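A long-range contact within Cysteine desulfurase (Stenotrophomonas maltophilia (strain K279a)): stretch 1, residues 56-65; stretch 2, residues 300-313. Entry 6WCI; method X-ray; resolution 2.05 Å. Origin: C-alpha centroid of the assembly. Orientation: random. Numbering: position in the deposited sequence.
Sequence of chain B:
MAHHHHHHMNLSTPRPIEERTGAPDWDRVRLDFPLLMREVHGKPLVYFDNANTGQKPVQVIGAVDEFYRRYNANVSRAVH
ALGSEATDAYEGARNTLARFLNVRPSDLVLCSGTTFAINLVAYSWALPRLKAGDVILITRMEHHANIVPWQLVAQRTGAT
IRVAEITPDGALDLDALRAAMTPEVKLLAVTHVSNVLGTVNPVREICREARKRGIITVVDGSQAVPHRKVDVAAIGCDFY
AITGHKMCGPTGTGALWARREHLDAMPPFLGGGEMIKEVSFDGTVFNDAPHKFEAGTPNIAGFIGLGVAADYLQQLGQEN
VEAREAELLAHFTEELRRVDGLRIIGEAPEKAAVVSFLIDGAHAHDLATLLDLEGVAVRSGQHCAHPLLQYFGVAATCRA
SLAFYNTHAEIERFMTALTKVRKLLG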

# COMPACT_ATOMS: atom_id res chain seq x y z
N LYS B 56 -0.08 -14.04 12.58
CA LYS B 56 1.23 -14.10 11.95
C LYS B 56 2.17 -15.00 12.73
O LYS B 56 2.14 -15.00 13.97
N PRO B 57 3.00 -15.78 12.05
CA PRO B 57 4.06 -16.52 12.74
C PRO B 57 5.20 -15.60 13.13
O PRO B 57 5.41 -14.53 12.55
N VAL B 58 5.95 -16.03 14.15
CA VAL B 58 7.00 -15.18 14.70
C VAL B 58 8.10 -14.93 13.67
O VAL B 58 8.81 -13.93 13.75
N GLN B 59 8.27 -15.83 12.69
CA GLN B 59 9.24 -15.62 11.63
C GLN B 59 8.88 -14.39 10.80
O GLN B 59 9.77 -13.64 10.35
N VAL B 60 7.59 -14.16 10.57
CA VAL B 60 7.14 -13.00 9.80
C VAL B 60 7.26 -11.73 10.62
O VAL B 60 7.77 -10.71 10.15
N ILE B 61 6.77 -11.78 11.86
CA ILE B 61 6.79 -10.61 12.74
C ILE B 61 8.22 -10.13 12.94
O ILE B 61 8.52 -8.93 12.83
N GLY B 62 9.13 -11.06 13.22
CA GLY B 62 10.53 -10.70 13.39
C GLY B 62 11.21 -10.28 12.10
O GLY B 62 12.21 -9.56 12.13
N ALA B 63 10.71 -10.75 10.95
CA ALA B 63 11.27 -10.29 9.68
C ALA B 63 11.01 -8.80 9.49
O ALA B 63 11.90 -8.04 9.08
N VAL B 64 9.78 -8.36 9.77
CA VAL B 64 9.44 -6.95 9.65
C VAL B 64 10.22 -6.13 10.68
O VAL B 64 10.77 -5.07 10.37
N ASP B 65 10.32 -6.64 11.91
CA ASP B 65 11.02 -5.92 12.96
C ASP B 65 12.51 -5.81 12.65
O ASP B 65 13.13 -4.77 12.89
N ILE B 300 8.19 -1.93 1.43
CA ILE B 300 9.38 -2.77 1.52
C ILE B 300 9.27 -3.72 2.70
O ILE B 300 9.55 -4.92 2.59
N ALA B 301 8.91 -3.19 3.87
CA ALA B 301 8.87 -4.02 5.07
C ALA B 301 7.78 -5.06 4.95
O ALA B 301 8.00 -6.25 5.23
N GLY B 302 6.59 -4.63 4.53
CA GLY B 302 5.49 -5.57 4.37
C GLY B 302 5.82 -6.71 3.43
O GLY B 302 5.52 -7.87 3.71
N PHE B 303 6.46 -6.41 2.29
CA PHE B 303 6.75 -7.48 1.35
C PHE B 303 7.90 -8.37 1.79
O PHE B 303 7.90 -9.57 1.50
N ILE B 304 8.88 -7.83 2.51
CA ILE B 304 9.88 -8.70 3.13
C ILE B 304 9.21 -9.70 4.07
O ILE B 304 9.53 -10.89 4.07
N GLY B 305 8.25 -9.23 4.87
CA GLY B 305 7.52 -10.14 5.73
C GLY B 305 6.63 -11.10 4.96
O GLY B 305 6.47 -12.26 5.35
N LEU B 306 6.05 -10.64 3.84
CA LEU B 306 5.20 -11.54 3.05
C LEU B 306 6.03 -12.66 2.43
O LEU B 306 5.58 -13.81 2.37
N GLY B 307 7.26 -12.35 2.02
CA GLY B 307 8.15 -13.40 1.54
C GLY B 307 8.40 -14.47 2.58
O GLY B 307 8.42 -15.67 2.26
N VAL B 308 8.59 -14.07 3.84
CA VAL B 308 8.76 -15.07 4.90
C VAL B 308 7.47 -15.87 5.09
O VAL B 308 7.52 -17.09 5.32
N ALA B 309 6.31 -15.21 5.02
CA ALA B 309 5.04 -15.93 5.12
C ALA B 309 4.93 -17.00 4.04
O ALA B 309 4.52 -18.14 4.31
N ALA B 310 5.26 -16.64 2.80
CA ALA B 310 5.21 -17.61 1.71
C ALA B 310 6.14 -18.78 1.97
O ALA B 310 5.77 -19.95 1.78
N ASP B 311 7.36 -18.50 2.44
CA ASP B 311 8.30 -19.57 2.72
C ASP B 311 7.84 -20.42 3.90
O ASP B 311 8.02 -21.64 3.91
N TYR B 312 7.20 -19.79 4.89
CA TYR B 312 6.68 -20.55 6.02
C TYR B 312 5.61 -21.54 5.57
O TYR B 312 5.61 -22.70 5.99
N LEU B 313 4.71 -21.10 4.68
CA LEU B 313 3.65 -21.99 4.21
C LEU B 313 4.19 -23.06 3.27
O LEU B 313 3.73 -24.21 3.30

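Two helices far apart in sequence can pack closely where a glycine on one leaves room for valines on the other, and this pair from a cysteine desulfurase is an example. The helices of residues 58-65 and 300-313 run nearly antiparallel, at 154°, with their axes 8.2 Å apart at closest approach. No hydrogen bond links the two stretches, so their fit rests on van der Waals contact, and it buries 460 Å² in all.

Along the second helix, Ile300 lies out of reach, and the contact opens with Ala301. Its CB, directed sideways, stands 4.4 Å from Val64 CG1, while Val64 CG2 comes 3.7 Å from the carbonyl oxygen Ala301 O; that oxygen is already occupied within its own helix by the amide of Gly305. Phe303 turns away. Ile304, with chi1 m and chi2 t, points toward the first helix but only brushes it, its CG2 lying 4.3 Å from Ala63 O.

Gly305 has its CA 5.0 Å from the CA of Val60, the closest pair of CA atoms across the two stretches. The absence of a side chain matters here: a CB at the ideal position would point toward the first helix and lie 2.7 Å from Val64 CG2, a clash. Instead, Val64 CG2 rests 4.0 Å from Gly305 CA, and Ala63 CB is 4.3 Å from the same atom. Val60 and Val64, both with chi1 t, are one helical turn apart, and Val60 CG2 reaches to 3.7 Å from Gly305 O.

After Leu306, which faces away, Val308 points toward the first helix. In the t rotamer it directs its two methyls to different neighbours: CG2 meets Ala63 CB at 3.6 Å, whereas CG1 lies 3.7 Å from Gln59 CB and 4.0 Å from Val60 CG2. Ala309 follows, its small side chain set sideways, with CB 3.8 Å from Val60 CG2; the same valine methyl approaches Ala309 N to 3.4 Å.

Ala310 points away, and Tyr312 completes the contact with the largest covered area of any residue in either stretch. Its chi1 is t and its chi2 92°, which brings one ring face beneath Pro57, the N-cap residue of the first helix. Pro57 CB sits 4.0 Å from the Tyr312 ring centroid, only 13° off the normal, a CH-pi contact. Gln59, with chi1 m and chi2 p, brings OE1 to 3.5 Å from Tyr312 CE1, a contact without a hydrogen bond; the tyrosine hydroxyl is satisfied elsewhere in the structure.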

# COMPACT_ATOMS: atom_id res chain seq x y z
CB LYS B 56 1.87 -12.71 11.83
CG LYS B 56 0.89 -11.56 11.50
CD LYS B 56 0.13 -11.79 10.22
CE LYS B 56 -0.83 -10.63 10.00
NZ LYS B 56 -1.76 -10.84 8.86
CB PRO B 57 4.52 -17.55 11.71
CG PRO B 57 4.18 -16.93 10.39
CD PRO B 57 2.95 -16.10 10.60
CB VAL B 58 7.54 -15.81 15.99
CG1 VAL B 58 8.51 -16.95 15.67
CG2 VAL B 58 8.17 -14.75 16.84
CB GLN B 59 9.32 -16.86 10.74
CG GLN B 59 9.86 -18.11 11.42
CD GLN B 59 8.81 -18.88 12.24
OE1 GLN B 59 7.70 -18.41 12.45
NE2 GLN B 59 9.19 -20.06 12.70
CB VAL B 60 5.69 -13.21 9.33
CG1 VAL B 60 5.11 -11.91 8.80
CG2 VAL B 60 5.63 -14.31 8.28
CB ILE B 61 6.11 -10.95 14.08
CG1 ILE B 61 4.61 -11.12 13.86
CG2 ILE B 61 6.40 -9.89 15.14
CD1 ILE B 61 3.86 -11.66 15.06
CB ALA B 63 10.69 -11.08 8.52
CB VAL B 64 7.92 -6.78 9.80
CG1 VAL B 64 7.55 -5.31 9.96
CG2 VAL B 64 7.19 -7.41 8.61
CB ASP B 65 10.79 -6.64 14.29
CG ASP B 65 11.37 -5.88 15.46
OD1 ASP B 65 10.68 -4.97 15.98
OD2 ASP B 65 12.50 -6.21 15.87
CB ILE B 300 10.65 -1.91 1.65
CG1 ILE B 300 10.79 -0.95 0.47
CG2 ILE B 300 11.84 -2.82 1.70
CD1 ILE B 300 11.93 0.06 0.67
CB ALA B 301 8.65 -3.15 6.31
CB PHE B 303 6.97 -6.91 -0.05
CG PHE B 303 5.68 -6.66 -0.76
CD1 PHE B 303 4.95 -7.73 -1.27
CD2 PHE B 303 5.14 -5.39 -0.84
CE1 PHE B 303 3.73 -7.53 -1.88
CE2 PHE B 303 3.92 -5.19 -1.44
CZ PHE B 303 3.22 -6.26 -1.97
CB ILE B 304 10.95 -7.87 3.85
CG1 ILE B 304 11.83 -7.17 2.82
CG2 ILE B 304 11.79 -8.75 4.79
CD1 ILE B 304 12.86 -6.30 3.49
CB LEU B 306 4.44 -10.76 1.96
CG LEU B 306 3.49 -11.65 1.13
CD1 LEU B 306 2.43 -12.33 2.03
CD2 LEU B 306 2.81 -10.93 -0.05
CB VAL B 308 9.22 -14.40 6.20
CG1 VAL B 308 9.34 -15.43 7.31
CG2 VAL B 308 10.57 -13.70 5.99
CB ALA B 309 3.87 -14.96 5.02
CB ALA B 310 5.55 -16.92 0.38
CB ASP B 311 9.69 -19.00 2.99
CG ASP B 311 10.71 -20.07 3.28
OD1 ASP B 311 11.02 -20.86 2.37
OD2 ASP B 311 11.19 -20.14 4.43
CB TYR B 312 6.12 -19.59 7.08
CG TYR B 312 5.69 -20.24 8.38
CD1 TYR B 312 6.57 -20.37 9.45
CD2 TYR B 312 4.38 -20.71 8.54
CE1 TYR B 312 6.17 -20.96 10.65
CE2 TYR B 312 3.98 -21.32 9.73
CZ TYR B 312 4.87 -21.43 10.78
OH TYR B 312 4.45 -22.03 11.95
CB LEU B 313 2.55 -21.18 3.52
CG LEU B 313 1.72 -20.29 4.46
CD1 LEU B 313 0.78 -19.39 3.68
CD2 LEU B 313 0.95 -21.17 5.43